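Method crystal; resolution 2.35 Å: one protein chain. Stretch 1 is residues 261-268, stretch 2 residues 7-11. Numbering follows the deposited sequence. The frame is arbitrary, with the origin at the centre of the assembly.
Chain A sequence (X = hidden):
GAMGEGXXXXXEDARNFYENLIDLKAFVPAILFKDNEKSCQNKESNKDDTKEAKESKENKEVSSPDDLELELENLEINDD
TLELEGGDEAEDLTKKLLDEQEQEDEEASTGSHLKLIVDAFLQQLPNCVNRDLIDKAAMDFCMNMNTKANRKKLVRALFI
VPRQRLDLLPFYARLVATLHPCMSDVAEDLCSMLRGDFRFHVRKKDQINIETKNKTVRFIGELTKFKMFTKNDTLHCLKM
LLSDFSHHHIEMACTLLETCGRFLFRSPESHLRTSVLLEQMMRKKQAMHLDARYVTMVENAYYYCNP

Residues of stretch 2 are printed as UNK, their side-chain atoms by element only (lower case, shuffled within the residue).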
# COMPACT_ATOMS: atom_id res chain seq x y z
N GLY A 261 6.26 4.64 9.39
CA GLY A 261 6.90 5.75 10.12
C GLY A 261 8.35 5.49 10.50
O GLY A 261 9.18 6.39 10.44
N ARG A 262 8.68 4.26 10.90
CA ARG A 262 10.07 4.01 11.27
C ARG A 262 10.97 4.04 10.07
O ARG A 262 12.07 4.57 10.16
CB ARG A 262 10.24 2.69 12.02
CG ARG A 262 9.86 2.79 13.48
CD ARG A 262 9.51 1.42 14.03
NE ARG A 262 9.31 1.44 15.47
CZ ARG A 262 9.05 0.36 16.21
NH1 ARG A 262 8.97 -0.85 15.65
NH2 ARG A 262 8.89 0.50 17.52
N PHE A 263 10.50 3.48 8.96
CA PHE A 263 11.24 3.55 7.70
C PHE A 263 11.54 5.00 7.36
O PHE A 263 12.68 5.36 7.04
CB PHE A 263 10.45 2.85 6.58
CG PHE A 263 11.10 2.94 5.21
CD1 PHE A 263 12.07 2.05 4.83
CD2 PHE A 263 10.68 3.90 4.28
CE1 PHE A 263 12.66 2.13 3.55
CE2 PHE A 263 11.26 4.00 3.01
CZ PHE A 263 12.25 3.11 2.64
N LEU A 264 10.53 5.85 7.48
CA LEU A 264 10.72 7.27 7.18
C LEU A 264 11.61 7.97 8.17
O LEU A 264 12.45 8.82 7.79
CB LEU A 264 9.39 7.98 7.13
CG LEU A 264 8.40 7.63 6.00
CD1 LEU A 264 7.07 8.30 6.31
CD2 LEU A 264 8.89 8.01 4.59
N PHE A 265 11.42 7.66 9.46
CA PHE A 265 12.17 8.35 10.52
C PHE A 265 13.64 7.90 10.48
O PHE A 265 14.53 8.70 10.59
CB PHE A 265 11.53 8.10 11.90
CG PHE A 265 12.17 8.86 13.02
CD1 PHE A 265 11.79 10.15 13.30
CD2 PHE A 265 13.15 8.28 13.79
CE1 PHE A 265 12.39 10.87 14.33
CE2 PHE A 265 13.75 8.99 14.85
CZ PHE A 265 13.37 10.30 15.11
N ARG A 266 13.88 6.63 10.25
CA ARG A 266 15.24 6.11 10.26
C ARG A 266 16.07 6.43 9.00
O ARG A 266 17.28 6.59 9.06
CB ARG A 266 15.21 4.61 10.56
CG ARG A 266 14.74 4.35 11.97
CD ARG A 266 14.50 2.89 12.25
NE ARG A 266 13.98 2.72 13.60
CZ ARG A 266 13.57 1.57 14.14
NH1 ARG A 266 13.60 0.43 13.45
NH2 ARG A 266 13.10 1.56 15.39
N SER A 267 15.40 6.54 7.86
CA SER A 267 16.07 6.85 6.60
C SER A 267 16.63 8.28 6.63
O SER A 267 15.91 9.22 6.97
CB SER A 267 15.07 6.67 5.44
OG SER A 267 14.60 5.33 5.41
N PRO A 268 17.91 8.45 6.30
CA PRO A 268 18.53 9.78 6.42
C PRO A 268 17.89 10.86 5.55
O PRO A 268 17.79 12.01 5.96
CB PRO A 268 19.97 9.55 5.98
CG PRO A 268 20.04 8.17 5.43
CD PRO A 268 18.89 7.40 5.98
N UNK A 7 20.59 1.47 11.37
CA UNK A 7 19.68 0.29 11.27
C UNK A 7 18.24 0.70 11.00
O UNK A 7 17.50 1.06 11.93
N UNK A 8 17.83 0.64 9.73
CA UNK A 8 16.46 0.99 9.34
C UNK A 8 15.44 -0.07 9.75
O UNK A 8 14.31 0.27 10.06
c UNK A 8 17.24 2.63 5.88
c UNK A 8 14.86 1.58 7.50
c UNK A 8 16.30 1.26 7.83
c UNK A 8 17.17 2.44 7.39
N UNK A 9 15.83 -1.35 9.74
CA UNK A 9 14.88 -2.46 10.00
C UNK A 9 15.06 -3.06 11.36
O UNK A 9 16.15 -2.99 11.92
c UNK A 9 13.90 -2.46 6.74
c UNK A 9 14.45 -1.92 5.50
c UNK A 9 11.71 -1.91 5.94
c UNK A 9 12.53 -2.44 6.95
c UNK A 9 15.05 -2.93 7.53
c UNK A 9 16.17 -2.64 6.75
c UNK A 9 15.03 -3.53 8.91
c UNK A 9 12.25 -1.39 4.75
n UNK A 9 15.80 -2.05 5.57
c UNK A 9 13.63 -1.38 4.50
N UNK A 10 14.01 -3.67 11.91
CA UNK A 10 14.11 -4.31 13.24
C UNK A 10 14.90 -5.61 13.17
O UNK A 10 15.85 -5.82 13.92
c UNK A 10 11.94 -3.36 14.28
c UNK A 10 11.07 -2.79 13.16
o UNK A 10 11.61 -2.43 12.09
c UNK A 10 12.73 -4.60 13.85
o UNK A 10 9.84 -2.72 13.35
N UNK A 11 14.50 -6.47 12.24
CA UNK A 11 14.94 -7.85 12.17
C UNK A 11 15.92 -7.99 11.00
O UNK A 11 16.37 -7.00 10.42
o UNK A 11 14.80 -10.49 13.09
c UNK A 11 13.68 -8.71 11.95
c UNK A 11 13.70 -10.01 12.74
o UNK A 11 12.60 -10.55 12.98

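Position 7 has backbone atoms and nothing more. Its carbonyl O lies 3.5 Å from CD of R266, a packing contact against the aliphatic part of that arginine. No side-chain atoms means glycine, G7. The absence is not forced by stretch 1, since a CB here would find room.

Position 8 carries four carbons and no heteroatom, forked at the first, with one arm two carbons long. The short arm of the fork lies 3.9 Å from CD1 of F263, and the end of the long arm lies 3.8 Å from OG of S267. A fork at the CB with unequal arms is isoleucine, I8; the two atoms are its CG2 and CD1. The S267 hydroxyl is already committed within its own stretch, donating to O of F263 at 2.5 Å, so a methyl group can approach it without robbing it of a partner. The backbone matters as well: NH1 of R266 donates a weak hydrogen bond to O of I8, 3.5 Å long but nearly straight at 168°.

Position 9 shows one carbon leading into fused five- and six-membered rings that hold eight carbons and one nitrogen. A carbon of the six-membered ring lies 3.4 Å from CD1 of F263. Only tryptophan has this bicycle, so the residue is W9 and the touching atom is CH2. Its CA-to-CB bond points away from the helix, yet the end of the side chain comes nearer. The phenyl ring and the six-membered ring of the indole meet obliquely, with centroids 5.4 Å apart and planes at 40°. The indole nitrogen, NE1, is satisfied elsewhere in the structure.

Position 10 has three side-chain carbons in a chain, the third bearing two oxygens. One oxygen lies 3.1 Å from NH1 of R262, the other 3.7 Å from NH1 of R266. This is a carboxylate of glutamate length, E10. Its OE2 forms a salt bridge with NH1 of R262, including a weak hydrogen bond with an angle of 133°; OE1 makes a long salt bridge with NH1 of R266, with no hydrogen bond. The residue is poorly ordered, so these distances deserve some latitude.

Position 11 has two side-chain carbons, the second carrying two oxygens, and touches nothing on stretch 1. It is aspartate, D11.

The contact works by letting one helical surface serve two chemistries. R262 and R266, one turn apart, direct their CA-to-CB bonds toward the segment and share the carboxylate of E10, while R266 also reaches the backbone of I8. F263 supplies the apolar counterpart, its ring meeting both I8 and W9. For a designer, the rule is to combine apolar packing with charge pairing, and to let an irregular segment offer a backbone carbonyl as well as a side-chain carboxylate to the same arginine.

Stretch 2 7-11: GIWED
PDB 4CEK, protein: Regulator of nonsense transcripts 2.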